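Local atomic coordinates of pirin family protein (PDB entry 6D0P), a protein that probably oxidises quercetin as a metal-dependent 2,3-dioxygenase of the pirin family, a bicupin protein with one metal-binding site per subunit. Residues A[62-67]-A[106-111]; A[98-103]-A[141-146]; A[69-74]-A[125-130]; A[19-24]-A[57-62]. All coordinates share one frame; numbering follows the deposited sequence.

Contact 1 (A[62-67]-A[106-111]); sequences GSHPHR and VLHEEF. With MN (manganese (II) ion), chain G.
H64, H66, H108 and E110 converge on one manganese ion, the three-histidine, one-glutamate site of a cupin barrel, built here from two antiparallel strands. Each histidine binds through NE2 and the glutamate through OE1, the longest protein bond being 2.3 Å from H108 NE2 to the metal. Waters 2 and 3 bring the ligands to six; the same residues are predicted to hold iron. The ligand atoms are drawn close because they share the ion, H64 NE2 lying 3.1 Å from H108 NE2. The edge of the H108 ring is turned toward the face of the H64 ring in an offset edge-to-face pair, their planes 63° apart. The E110 carboxylate lies nearly coplanar with the H64 ring, and its OE2 takes a hydrogen bond from Q127.

One shell out, the rotation of the H64 ring is fixed from its own segment: with chi1 at 62°, ND1 gives G62 O an almost straight in-plane hydrogen bond of 2.8 Å, leaving NE2 for the metal. The register, with H64 opposite H108 and H66 opposite V106, puts the three histidines on one face of the sheet; E110 reaches the ion with its extended chain. On the other face P65 CB lies 4.0 Å from L107 CD1, both residues touching F281 of helix 271-282. At the corner before the strand, S63 OG sits 3.3 Å from L107 CG.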
loop_
_atom_site.group_PDB
_atom_site.type_symbol
_atom_site.label_atom_id
_atom_site.label_comp_id
_atom_site.label_asym_id
_atom_site.label_seq_id
_atom_site.Cartn_x
_atom_site.Cartn_y
_atom_site.Cartn_z
ATOM N N GLY A 62 9.875 15.022 -6.341
ATOM C CA GLY A 62 10.420 15.077 -7.656
ATOM C C GLY A 62 10.914 13.717 -8.139
ATOM O O GLY A 62 10.807 12.685 -7.443
ATOM N N SER A 63 11.438 13.775 -9.353
ATOM C CA SER A 63 11.915 12.640 -10.139
ATOM C C SER A 63 12.746 11.677 -9.281
ATOM O O SER A 63 13.709 12.064 -8.677
ATOM C CB SER A 63 12.704 13.127 -11.312
ATOM O OG SER A 63 13.100 12.032 -12.099
ATOM N N HIS A 64 12.336 10.416 -9.239
ATOM C CA HIS A 64 13.041 9.389 -8.504
ATOM C C HIS A 64 12.795 8.045 -9.198
ATOM O O HIS A 64 11.785 7.854 -9.853
ATOM C CB HIS A 64 12.599 9.330 -7.035
ATOM C CG HIS A 64 11.155 9.001 -6.858
ATOM N ND1 HIS A 64 10.174 9.964 -6.927
ATOM C CD2 HIS A 64 10.522 7.829 -6.604
ATOM C CE1 HIS A 64 8.995 9.402 -6.733
ATOM N NE2 HIS A 64 9.181 8.091 -6.540
ATOM N N PRO A 65 13.729 7.122 -9.049
ATOM C CA PRO A 65 13.596 5.834 -9.672
ATOM C C PRO A 65 13.025 4.738 -8.768
ATOM O O PRO A 65 13.033 4.870 -7.532
ATOM C CB PRO A 65 15.043 5.473 -10.031
ATOM C CG PRO A 65 15.836 6.068 -8.907
ATOM C CD PRO A 65 15.102 7.349 -8.586
ATOM N N HIS A 66 12.542 3.680 -9.415
ATOM C CA HIS A 66 12.146 2.439 -8.749
ATOM C C HIS A 66 12.525 1.272 -9.652
ATOM O O HIS A 66 12.427 1.386 -10.897
ATOM C CB HIS A 66 10.634 2.337 -8.474
ATOM C CG HIS A 66 10.073 3.364 -7.557
ATOM N ND1 HIS A 66 10.433 3.420 -6.220
ATOM C CD2 HIS A 66 9.124 4.310 -7.748
ATOM C CE1 HIS A 66 9.757 4.407 -5.638
ATOM N NE2 HIS A 66 8.927 4.951 -6.552
ATOM N N ARG A 67 12.939 0.158 -9.045
ATOM C CA ARG A 67 13.153 -1.048 -9.801
ATOM C C ARG A 67 12.899 -2.249 -8.894
ATOM O O ARG A 67 13.330 -2.246 -7.727
ATOM C CB ARG A 67 14.575 -1.119 -10.370
ATOM C CG ARG A 67 14.935 -2.473 -10.982
ATOM C CD ARG A 67 16.362 -2.561 -11.522
ATOM N NE ARG A 67 16.520 -1.808 -12.763
ATOM C CZ ARG A 67 17.658 -1.713 -13.444
ATOM N NH1 ARG A 67 18.770 -2.268 -12.968
ATOM N NH2 ARG A 67 17.675 -1.073 -14.601
ATOM N N VAL A 106 11.411 2.476 -13.679
ATOM C CA VAL A 106 10.626 3.648 -13.953
ATOM C C VAL A 106 11.329 4.822 -13.270
ATOM O O VAL A 106 11.974 4.659 -12.210
ATOM C CB VAL A 106 9.171 3.503 -13.442
ATOM C CG1 VAL A 106 9.118 3.393 -11.930
ATOM C CG2 VAL A 106 8.275 4.640 -13.897
ATOM N N LEU A 107 11.184 5.992 -13.876
ATOM C CA LEU A 107 11.620 7.249 -13.285
ATOM C C LEU A 107 10.387 8.158 -13.265
ATOM O O LEU A 107 9.845 8.472 -14.352
ATOM C CB LEU A 107 12.749 7.844 -14.123
ATOM C CG LEU A 107 13.416 9.076 -13.534
ATOM C CD1 LEU A 107 14.272 8.705 -12.335
ATOM C CD2 LEU A 107 14.265 9.782 -14.581
ATOM N N HIS A 108 9.927 8.552 -12.077
ATOM C CA HIS A 108 8.690 9.313 -12.016
ATOM C C HIS A 108 8.686 10.329 -10.876
ATOM O O HIS A 108 9.533 10.332 -9.973
ATOM C CB HIS A 108 7.501 8.341 -11.982
ATOM C CG HIS A 108 7.194 7.704 -10.666
ATOM N ND1 HIS A 108 5.933 7.232 -10.370
ATOM C CD2 HIS A 108 7.933 7.523 -9.552
ATOM C CE1 HIS A 108 5.938 6.748 -9.133
ATOM N NE2 HIS A 108 7.142 6.926 -8.617
ATOM N N GLU A 109 7.700 11.214 -10.979
ATOM C CA GLU A 109 7.416 12.202 -9.983
ATOM C C GLU A 109 5.964 11.992 -9.528
ATOM O O GLU A 109 5.136 11.489 -10.294
ATOM C CB GLU A 109 7.618 13.613 -10.532
ATOM C CG GLU A 109 6.692 13.926 -11.686
ATOM C CD GLU A 109 6.923 15.271 -12.353
ATOM O OE1 GLU A 109 5.921 15.871 -12.826
ATOM O OE2 GLU A 109 8.094 15.715 -12.391
ATOM N N GLU A 110 5.690 12.359 -8.284
ATOM C CA GLU A 110 4.369 12.219 -7.661
ATOM C C GLU A 110 4.089 13.521 -6.904
ATOM O O GLU A 110 4.843 13.912 -6.019
ATOM C CB GLU A 110 4.316 11.009 -6.710
ATOM C CG GLU A 110 4.581 9.666 -7.381
ATOM C CD GLU A 110 4.874 8.469 -6.469
ATOM O OE1 GLU A 110 6.071 8.255 -6.077
ATOM O OE2 GLU A 110 3.916 7.718 -6.190
ATOM N N PHE A 111 2.940 14.112 -7.154
ATOM C CA PHE A 111 2.649 15.379 -6.512
ATOM C C PHE A 111 1.141 15.592 -6.466
ATOM O O PHE A 111 0.375 14.909 -7.177
ATOM C CB PHE A 111 3.338 16.489 -7.295
ATOM C CG PHE A 111 3.067 16.405 -8.772
ATOM C CD1 PHE A 111 3.885 15.658 -9.602
ATOM C CD2 PHE A 111 1.981 17.052 -9.328
ATOM C CE1 PHE A 111 3.615 15.569 -10.957
ATOM C CE2 PHE A 111 1.729 16.980 -10.687
ATOM C CZ PHE A 111 2.545 16.235 -11.498
HETATM MN MN MN G . 7.571 6.661 -6.417
HETATM O O HOH W 1 10.289 15.866 -11.271
HETATM O O HOH W 2 5.482 5.363 -6.283
HETATM O O HOH W 3 7.458 6.366 -4.215
#

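Contact 2 (A[98-103]-A[141-146]); sequences QWMTAG and GKYQAI
Segments 98-103 and 141-146 run antiparallel, T101 and K142 forming a hydrogen-bonded bridge (T101 N to K142 O 2.9 Å) and Q98 facing A145 as a non-hydrogen-bonded pair. The contact joins edge strand 145-146 of a cupin-type antiparallel sheet to strand 97-101, which pairs on its other side with 69-75. W99 N donates to Q144 O at 2.9 Å, but the return bond from Q144 N to W99 O is weak. Q144 N has a second acceptor, the side chain of Q98: bent at chi2 (55°), it brings OE1 to Q144 N at 3.0 Å, while the same oxygen lies in the plane of the Y143 ring, at its edge.

The selenomethionine M100 and Y143 lie alongside each other, and SE approaches the ring obliquely, 3.6 Å from Y143 CE1, in a Met-aromatic contact. Y143 OH is hydrogen-bonded to D84, and M100 also packs on H66 and H108. Across the backbone, W99 and Q144 point the same way, planes 46° apart; W99 NE1 and T101 OG1 both bond E70. Q144 OE1 bonds T178 N, and water 4 donates to W99 O and T101 OG1 and accepts from Q144 NE2 at 3.0 Å.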
loop_
_atom_site.group_PDB
_atom_site.type_symbol
_atom_site.label_atom_id
_atom_site.label_comp_id
_atom_site.label_asym_id
_atom_site.label_seq_id
_atom_site.Cartn_x
_atom_site.Cartn_y
_atom_site.Cartn_z
ATOM N N GLN A 98 -3.760 3.492 -7.991
ATOM C CA GLN A 98 -2.757 3.223 -9.026
ATOM C C GLN A 98 -1.889 2.057 -8.536
ATOM O O GLN A 98 -1.257 2.154 -7.467
ATOM C CB GLN A 98 -1.896 4.450 -9.334
ATOM C CG GLN A 98 -0.701 4.157 -10.243
ATOM C CD GLN A 98 -1.027 3.494 -11.564
ATOM O OE1 GLN A 98 -0.511 2.414 -11.864
ATOM N NE2 GLN A 98 -1.829 4.155 -12.402
ATOM N N TRP A 99 -1.960 0.935 -9.248
ATOM C CA TRP A 99 -1.144 -0.242 -8.973
ATOM C C TRP A 99 -0.038 -0.260 -10.028
ATOM O O TRP A 99 -0.248 -0.750 -11.135
ATOM C CB TRP A 99 -2.008 -1.514 -9.001
ATOM C CG TRP A 99 -1.330 -2.710 -8.410
ATOM C CD1 TRP A 99 -0.278 -3.398 -8.945
ATOM C CD2 TRP A 99 -1.672 -3.389 -7.188
ATOM N NE1 TRP A 99 0.074 -4.440 -8.121
ATOM C CE2 TRP A 99 -0.770 -4.466 -7.049
ATOM C CE3 TRP A 99 -2.643 -3.193 -6.200
ATOM C CZ2 TRP A 99 -0.797 -5.330 -5.957
ATOM C CZ3 TRP A 99 -2.672 -4.051 -5.125
ATOM C CH2 TRP A 99 -1.755 -5.095 -5.000
HETATM N N MSE A 100 1.091 0.353 -9.715
HETATM C CA MSE A 100 2.171 0.503 -10.682
HETATM C C MSE A 100 3.251 -0.511 -10.488
HETATM O O MSE A 100 3.819 -0.653 -9.380
HETATM C CB MSE A 100 2.815 1.886 -10.550
HETATM C CG MSE A 100 3.919 2.064 -11.608
HETATM SE SE MSE A 100 4.906 3.770 -11.320
HETATM C CE MSE A 100 5.967 3.179 -9.803
ATOM N N THR A 101 3.552 -1.241 -11.551
ATOM C CA THR A 101 4.654 -2.185 -11.514
ATOM C C THR A 101 5.911 -1.470 -12.020
ATOM O O THR A 101 5.958 -1.093 -13.192
ATOM C CB THR A 101 4.392 -3.404 -12.398
ATOM O OG1 THR A 101 3.117 -3.963 -12.085
ATOM C CG2 THR A 101 5.489 -4.432 -12.264
ATOM N N ALA A 102 6.886 -1.236 -11.160
ATOM C CA ALA A 102 8.116 -0.612 -11.584
ATOM C C ALA A 102 8.905 -1.595 -12.456
ATOM O O ALA A 102 9.503 -1.200 -13.475
ATOM C CB ALA A 102 8.928 -0.172 -10.392
ATOM N N GLY A 103 8.968 -2.860 -12.027
ATOM C CA GLY A 103 9.648 -3.863 -12.825
ATOM C C GLY A 103 11.089 -3.475 -13.130
ATOM O O GLY A 103 11.819 -3.055 -12.236
ATOM N N GLY A 141 8.023 -2.112 -16.885
ATOM C CA GLY A 141 7.141 -1.327 -16.019
ATOM C C GLY A 141 5.793 -1.079 -16.685
ATOM O O GLY A 141 5.716 -0.960 -17.909
ATOM N N LYS A 142 4.736 -1.020 -15.886
ATOM C CA LYS A 142 3.398 -0.817 -16.413
ATOM C C LYS A 142 2.513 -0.192 -15.337
ATOM O O LYS A 142 2.834 -0.224 -14.131
ATOM C CB LYS A 142 2.789 -2.149 -16.860
ATOM C CG LYS A 142 2.569 -3.157 -15.737
ATOM C CD LYS A 142 1.954 -4.489 -16.176
ATOM C CE LYS A 142 1.600 -5.361 -14.985
ATOM N NZ LYS A 142 1.007 -6.656 -15.394
ATOM N N TYR A 143 1.395 0.366 -15.788
ATOM C CA TYR A 143 0.440 0.989 -14.884
ATOM C C TYR A 143 -0.899 0.261 -14.869
ATOM O O TYR A 143 -1.333 -0.299 -15.863
ATOM C CB TYR A 143 0.113 2.414 -15.338
ATOM C CG TYR A 143 1.275 3.360 -15.229
ATOM C CD1 TYR A 143 1.628 3.918 -14.018
ATOM C CD2 TYR A 143 2.020 3.700 -16.340
ATOM C CE1 TYR A 143 2.683 4.808 -13.912
ATOM C CE2 TYR A 143 3.091 4.575 -16.249
ATOM C CZ TYR A 143 3.428 5.129 -15.026
ATOM O OH TYR A 143 4.474 6.002 -14.926
ATOM N N GLN A 144 -1.560 0.318 -13.725
ATOM C CA GLN A 144 -2.942 -0.093 -13.618
ATOM C C GLN A 144 -3.666 1.058 -12.920
ATOM O O GLN A 144 -3.576 1.203 -11.679
ATOM C CB GLN A 144 -3.151 -1.385 -12.828
ATOM C CG GLN A 144 -2.643 -2.646 -13.505
ATOM C CD GLN A 144 -2.845 -3.843 -12.604
ATOM O OE1 GLN A 144 -3.979 -4.285 -12.400
ATOM N NE2 GLN A 144 -1.740 -4.380 -12.072
ATOM N N ALA A 145 -4.318 1.899 -13.719
ATOM C CA ALA A 145 -5.096 3.008 -13.177
ATOM C C ALA A 145 -6.507 2.493 -12.915
ATOM O O ALA A 145 -7.213 2.121 -13.834
ATOM C CB ALA A 145 -5.101 4.190 -14.125
ATOM N N ILE A 146 -6.894 2.434 -11.664
ATOM C CA ILE A 146 -8.175 1.894 -11.315
ATOM C C ILE A 146 -9.061 3.002 -10.742
ATOM O O ILE A 146 -8.740 3.582 -9.731
ATOM C CB ILE A 146 -8.000 0.733 -10.334
ATOM C CG1 ILE A 146 -7.061 -0.339 -10.901
ATOM C CG2 ILE A 146 -9.347 0.150 -9.981
ATOM C CD1 ILE A 146 -6.414 -1.162 -9.858
HETATM O O HOH W 4 0.767 -2.863 -12.630
#

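Contact 3 (A[69-74]-A[125-130]); sequences FETVTI and MVQLWV
The rings of F69 and W129 meet near one end of two antiparallel strands in the inner part of a cupin sheet, where six backbone hydrogen bonds join residues 69-74 to 125-130. Their planes meet obliquely, 31° apart. F69 CE2 comes over one face of the indole, toward its rim, 3.4 Å from W129 CD2. T71 points the same way as W129 and sets its methyl over the five-membered ring, CG2 lying 4.0 Å from that centroid in a CH-pi contact. This methyl is anti to the carbonyl carbon of T71, a torsion that turns it to the indole.

The rotation of W129 is further fixed from its own strand, where NE1 gives Q127 OE1 a bond of 3.0 Å that lies in the indole plane. The other end of that amide crosses the strands: Q127 NE2 reaches T73 OG1 at 3.1 Å, tilted from the amide plane. Q127 is also a second-shell residue, its extended chain carrying the amide from the sheet to the manganese site.

On the opposite face the side chains are mainly aliphatic, E70 being the charged exception. V72 CG2 lies 4.1 Å from V130 CG2. L128 and V130 pack on V185 and L183 of strand 183-190 in the second seven-stranded sheet, while V72 rests on V97 and W99. Central to the backbone ladder is the pair of V72 and L128, in which V72 N lies 2.7 Å from L128 O.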
loop_
_atom_site.group_PDB
_atom_site.type_symbol
_atom_site.label_atom_id
_atom_site.label_comp_id
_atom_site.label_asym_id
_atom_site.label_seq_id
_atom_site.Cartn_x
_atom_site.Cartn_y
_atom_site.Cartn_z
ATOM N N PHE A 69 9.879 -3.898 -7.968
ATOM C CA PHE A 69 8.691 -4.114 -7.165
ATOM C C PHE A 69 7.562 -3.233 -7.690
ATOM O O PHE A 69 7.685 -2.613 -8.768
ATOM C CB PHE A 69 9.024 -3.851 -5.687
ATOM C CG PHE A 69 9.492 -2.453 -5.428
ATOM C CD1 PHE A 69 10.806 -2.091 -5.667
ATOM C CD2 PHE A 69 8.618 -1.498 -4.951
ATOM C CE1 PHE A 69 11.235 -0.794 -5.431
ATOM C CE2 PHE A 69 9.051 -0.200 -4.723
ATOM C CZ PHE A 69 10.350 0.148 -4.973
ATOM N N GLU A 70 6.453 -3.228 -6.959
ATOM C CA GLU A 70 5.282 -2.460 -7.337
ATOM C C GLU A 70 4.948 -1.441 -6.250
ATOM O O GLU A 70 5.205 -1.698 -5.071
ATOM C CB GLU A 70 4.071 -3.369 -7.519
ATOM C CG GLU A 70 4.337 -4.566 -8.394
ATOM C CD GLU A 70 3.085 -5.332 -8.782
ATOM O OE1 GLU A 70 2.483 -5.985 -7.891
ATOM O OE2 GLU A 70 2.689 -5.231 -9.957
ATOM N N THR A 71 4.403 -0.285 -6.648
ATOM C CA THR A 71 3.920 0.708 -5.683
ATOM C C THR A 71 2.425 0.862 -5.898
ATOM O O THR A 71 1.939 0.968 -7.050
ATOM C CB THR A 71 4.644 2.069 -5.748
ATOM O OG1 THR A 71 4.346 2.710 -6.992
ATOM C CG2 THR A 71 6.143 1.929 -5.603
ATOM N N VAL A 72 1.687 0.825 -4.805
ATOM C CA VAL A 72 0.252 0.953 -4.856
ATOM C C VAL A 72 -0.115 2.234 -4.121
ATOM O O VAL A 72 0.182 2.359 -2.923
ATOM C CB VAL A 72 -0.452 -0.257 -4.233
ATOM C CG1 VAL A 72 -1.962 -0.148 -4.379
ATOM C CG2 VAL A 72 0.065 -1.568 -4.815
ATOM N N THR A 73 -0.740 3.168 -4.823
ATOM C CA THR A 73 -1.139 4.427 -4.213
ATOM C C THR A 73 -2.667 4.450 -4.125
ATOM O O THR A 73 -3.361 4.271 -5.145
ATOM C CB THR A 73 -0.572 5.614 -5.002
ATOM O OG1 THR A 73 0.848 5.464 -5.079
ATOM C CG2 THR A 73 -0.894 6.952 -4.378
ATOM N N ILE A 74 -3.169 4.653 -2.920
ATOM C CA ILE A 74 -4.591 4.641 -2.630
ATOM C C ILE A 74 -4.963 6.027 -2.107
ATOM O O ILE A 74 -4.502 6.413 -1.043
ATOM C CB ILE A 74 -4.900 3.541 -1.592
ATOM C CG1 ILE A 74 -4.373 2.165 -2.011
ATOM C CG2 ILE A 74 -6.391 3.500 -1.250
ATOM C CD1 ILE A 74 -4.465 1.119 -0.889
HETATM N N MSE A 125 -3.692 9.575 2.192
HETATM C CA MSE A 125 -3.405 8.500 1.248
HETATM C C MSE A 125 -2.570 7.444 1.884
HETATM O O MSE A 125 -2.044 7.640 2.965
HETATM C CB MSE A 125 -2.719 9.038 -0.024
HETATM C CG MSE A 125 -1.302 9.546 0.169
HETATM SE SE MSE A 125 -0.238 9.419 -1.512
HETATM C CE MSE A 125 0.998 8.103 -0.741
ATOM N N VAL A 126 -2.494 6.300 1.216
ATOM C CA VAL A 126 -1.615 5.193 1.596
ATOM C C VAL A 126 -0.757 4.837 0.375
ATOM O O VAL A 126 -1.279 4.821 -0.788
ATOM C CB VAL A 126 -2.400 3.951 2.070
ATOM C CG1 VAL A 126 -1.564 2.677 1.975
ATOM C CG2 VAL A 126 -2.915 4.142 3.487
ATOM N N GLN A 127 0.534 4.634 0.604
ATOM C CA GLN A 127 1.404 4.041 -0.417
ATOM C C GLN A 127 1.962 2.726 0.142
ATOM O O GLN A 127 2.557 2.680 1.238
ATOM C CB GLN A 127 2.522 4.954 -0.938
ATOM C CG GLN A 127 3.330 4.255 -2.050
ATOM C CD GLN A 127 4.214 5.151 -2.891
ATOM O OE1 GLN A 127 5.450 5.077 -2.814
ATOM N NE2 GLN A 127 3.585 6.016 -3.694
ATOM N N LEU A 128 1.701 1.657 -0.601
ATOM C CA LEU A 128 2.109 0.315 -0.269
ATOM C C LEU A 128 3.075 -0.206 -1.338
ATOM O O LEU A 128 2.779 -0.127 -2.546
ATOM C CB LEU A 128 0.845 -0.554 -0.227
ATOM C CG LEU A 128 1.057 -2.064 -0.104
ATOM C CD1 LEU A 128 1.513 -2.423 1.290
ATOM C CD2 LEU A 128 -0.224 -2.821 -0.415
ATOM N N TRP A 129 4.216 -0.719 -0.928
ATOM C CA TRP A 129 5.124 -1.365 -1.847
ATOM C C TRP A 129 4.900 -2.879 -1.745
ATOM O O TRP A 129 4.874 -3.409 -0.634
ATOM C CB TRP A 129 6.562 -1.034 -1.508
ATOM C CG TRP A 129 6.976 0.386 -1.715
ATOM C CD1 TRP A 129 6.192 1.482 -1.964
ATOM C CD2 TRP A 129 8.319 0.874 -1.582
ATOM N NE1 TRP A 129 6.974 2.598 -2.070
ATOM C CE2 TRP A 129 8.282 2.260 -1.838
ATOM C CE3 TRP A 129 9.554 0.258 -1.354
ATOM C CZ2 TRP A 129 9.435 3.041 -1.817
ATOM C CZ3 TRP A 129 10.698 1.028 -1.347
ATOM C CH2 TRP A 129 10.633 2.404 -1.555
ATOM N N VAL A 130 4.770 -3.528 -2.880
ATOM C CA VAL A 130 4.574 -4.964 -2.991
ATOM C C VAL A 130 5.742 -5.555 -3.779
ATOM O O VAL A 130 6.063 -5.102 -4.905
ATOM C CB VAL A 130 3.243 -5.302 -3.674
ATOM C CG1 VAL A 130 3.005 -6.803 -3.741
ATOM C CG2 VAL A 130 2.074 -4.607 -2.987
#

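Contact 4 (A[19-24]-A[57-62])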
loop_
_atom_site.group_PDB
_atom_site.type_symbol
_atom_site.label_atom_id
_atom_site.label_comp_id
_atom_site.label_asym_id
_atom_site.label_seq_id
_atom_site.Cartn_x
_atom_site.Cartn_y
_atom_site.Cartn_z
ATOM N N VAL A 19 8.032 12.837 2.907
ATOM C CA VAL A 19 8.488 12.393 1.609
ATOM C C VAL A 19 8.227 13.593 0.690
ATOM O O VAL A 19 7.067 13.960 0.431
ATOM C CB VAL A 19 7.782 11.098 1.164
ATOM C CG1 VAL A 19 8.146 10.723 -0.264
ATOM C CG2 VAL A 19 8.097 9.951 2.112
ATOM N N GLY A 20 9.300 14.268 0.286
ATOM C CA GLY A 20 9.153 15.499 -0.433
ATOM C C GLY A 20 8.476 16.537 0.448
ATOM O O GLY A 20 8.543 16.453 1.678
ATOM N N ASP A 21 7.853 17.537 -0.153
ATOM C CA ASP A 21 7.158 18.536 0.632
ATOM C C ASP A 21 5.640 18.319 0.510
ATOM O O ASP A 21 4.869 19.164 0.962
ATOM C CB ASP A 21 7.571 19.965 0.251
ATOM C CG ASP A 21 7.342 20.324 -1.203
ATOM O OD1 ASP A 21 6.929 19.425 -1.985
ATOM O OD2 ASP A 21 7.582 21.495 -1.549
ATOM N N GLY A 22 5.205 17.176 -0.023
ATOM C CA GLY A 22 3.767 16.937 -0.200
ATOM C C GLY A 22 3.246 15.674 0.493
ATOM O O GLY A 22 2.027 15.445 0.473
ATOM N N PHE A 23 4.109 14.833 1.078
ATOM C CA PHE A 23 3.611 13.586 1.688
ATOM C C PHE A 23 4.095 13.455 3.138
ATOM O O PHE A 23 5.165 12.948 3.368
ATOM C CB PHE A 23 4.041 12.368 0.865
ATOM C CG PHE A 23 3.599 12.423 -0.575
ATOM C CD1 PHE A 23 2.333 12.016 -0.951
ATOM C CD2 PHE A 23 4.450 12.892 -1.555
ATOM C CE1 PHE A 23 1.931 12.079 -2.281
ATOM C CE2 PHE A 23 4.048 12.961 -2.879
ATOM C CZ PHE A 23 2.783 12.569 -3.239
ATOM N N PRO A 24 3.286 13.908 4.100
ATOM C CA PRO A 24 3.591 13.787 5.520
ATOM C C PRO A 24 3.091 12.413 5.959
ATOM O O PRO A 24 1.891 12.250 6.141
ATOM C CB PRO A 24 2.831 14.937 6.170
ATOM C CG PRO A 24 1.628 15.137 5.296
ATOM C CD PRO A 24 2.035 14.666 3.905
ATOM N N GLU A 57 2.348 26.174 -6.150
ATOM C CA GLU A 57 3.488 25.301 -6.229
ATOM C C GLU A 57 3.009 23.865 -6.454
ATOM O O GLU A 57 1.844 23.514 -6.260
ATOM C CB GLU A 57 4.337 25.366 -4.950
ATOM C CG GLU A 57 5.076 26.686 -4.781
ATOM C CD GLU A 57 6.374 26.633 -3.990
ATOM O OE1 GLU A 57 7.036 27.685 -3.900
ATOM O OE2 GLU A 57 6.718 25.548 -3.450
ATOM N N GLN A 58 3.973 23.056 -6.873
ATOM C CA GLN A 58 3.805 21.627 -7.030
ATOM C C GLN A 58 4.413 20.990 -5.769
ATOM O O GLN A 58 5.622 20.991 -5.605
ATOM C CB GLN A 58 4.503 21.158 -8.312
ATOM C CG GLN A 58 4.117 19.755 -8.755
ATOM C CD GLN A 58 4.737 19.381 -10.081
ATOM O OE1 GLN A 58 4.112 19.487 -11.131
ATOM N NE2 GLN A 58 5.988 18.952 -10.047
ATOM N N GLN A 59 3.569 20.518 -4.862
ATOM C CA GLN A 59 4.012 19.904 -3.625
ATOM C C GLN A 59 3.942 18.388 -3.793
ATOM O O GLN A 59 2.960 17.854 -4.252
ATOM C CB GLN A 59 3.151 20.382 -2.461
ATOM C CG GLN A 59 3.260 21.879 -2.237
ATOM C CD GLN A 59 2.565 22.365 -0.985
ATOM O OE1 GLN A 59 1.335 22.358 -0.871
ATOM N NE2 GLN A 59 3.359 22.893 -0.076
ATOM N N GLY A 60 5.023 17.737 -3.455
ATOM C CA GLY A 60 5.109 16.296 -3.563
ATOM C C GLY A 60 6.559 15.890 -3.634
ATOM O O GLY A 60 7.392 16.473 -2.925
ATOM N N VAL A 61 6.881 14.977 -4.522
ATOM C CA VAL A 61 8.250 14.530 -4.619
ATOM C C VAL A 61 8.672 14.531 -6.094
ATOM O O VAL A 61 7.928 14.103 -6.977
ATOM C CB VAL A 61 8.403 13.153 -3.942
ATOM C CG1 VAL A 61 7.697 12.058 -4.726
ATOM C CG2 VAL A 61 9.856 12.787 -3.708
ATOM N N GLY A 62 9.875 15.022 -6.341
ATOM C CA GLY A 62 10.420 15.077 -7.656
ATOM C C GLY A 62 10.914 13.717 -8.139
ATOM O O GLY A 62 10.807 12.685 -7.443
HETATM O O HOH W 5 6.187 23.325 -0.118
HETATM O O HOH W 6 6.993 22.564 -3.848
#
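D21 and G60 bring together a tight turn and a short strand at the rim of the N-terminal cupin domain. The turn links strands 17-19 and 23-30 as a beta hairpin, closed by mutual backbone hydrogen bonds between V19 and F23.

Hydrogen bonds between the segments centre on G60, which is held through both its backbone polar atoms by one residue. D21 N donates to G60 O at 3.0 Å, and G60 N returns a bond of 2.9 Å to D21 OD1, met nearly along its C-O axis. The carboxylate reaches back in this way because its CG stands between the backbone N and the carbonyl carbon, chi1 58°. Its second oxygen is hydrated: water 5 bridges D21 OD2 to Q59 NE2, and water 6 lies 2.6 Å from D21 OD2 and 2.7 Å from Q58 O.

Glycines allow the close backbone approach. G20, with its positive phi, and G22 have no CB, and there is no room for one against segment 57-62; the CA atoms of G22 and G60 stand only 3.7 Å apart. G20 CA also makes a short CH contact with G60 O.

Apolar contacts are fewer. F23 CE2 touches G60 CA, while V61 N sits at the edge of the ring, near its plane. Beyond, V61 touches E110, a ligand of the manganese. The valine branches divide the work: CG2 faces V19 CG1, and CG1 lies 4.2 Å from F23 CE2.

Overall arrangement
Together the contacts illustrate how a metal site carried by one sheet is backed by residues of another. Contact 3 is the most central, about 4 Å between its centre and that of the chain, with ten of its twelve touching residues buried; contact 1 is also buried, whereas contacts 2 and 4 are partly buried. Contacts 2, 3 and 4 reach one seven-stranded sheet, contact 2 at an edge strand, whereas contact 1 lies in the sheet that 60-62 of contact 4 shares. Metal coordination dominates contact 1, a regular ladder with aromatic packing contact 3, and a glycine-containing turn with carboxylate-to-backbone bonding contact 4. Polar links tie contact 3 to contacts 1 and 2, and V61 N meets E110 O.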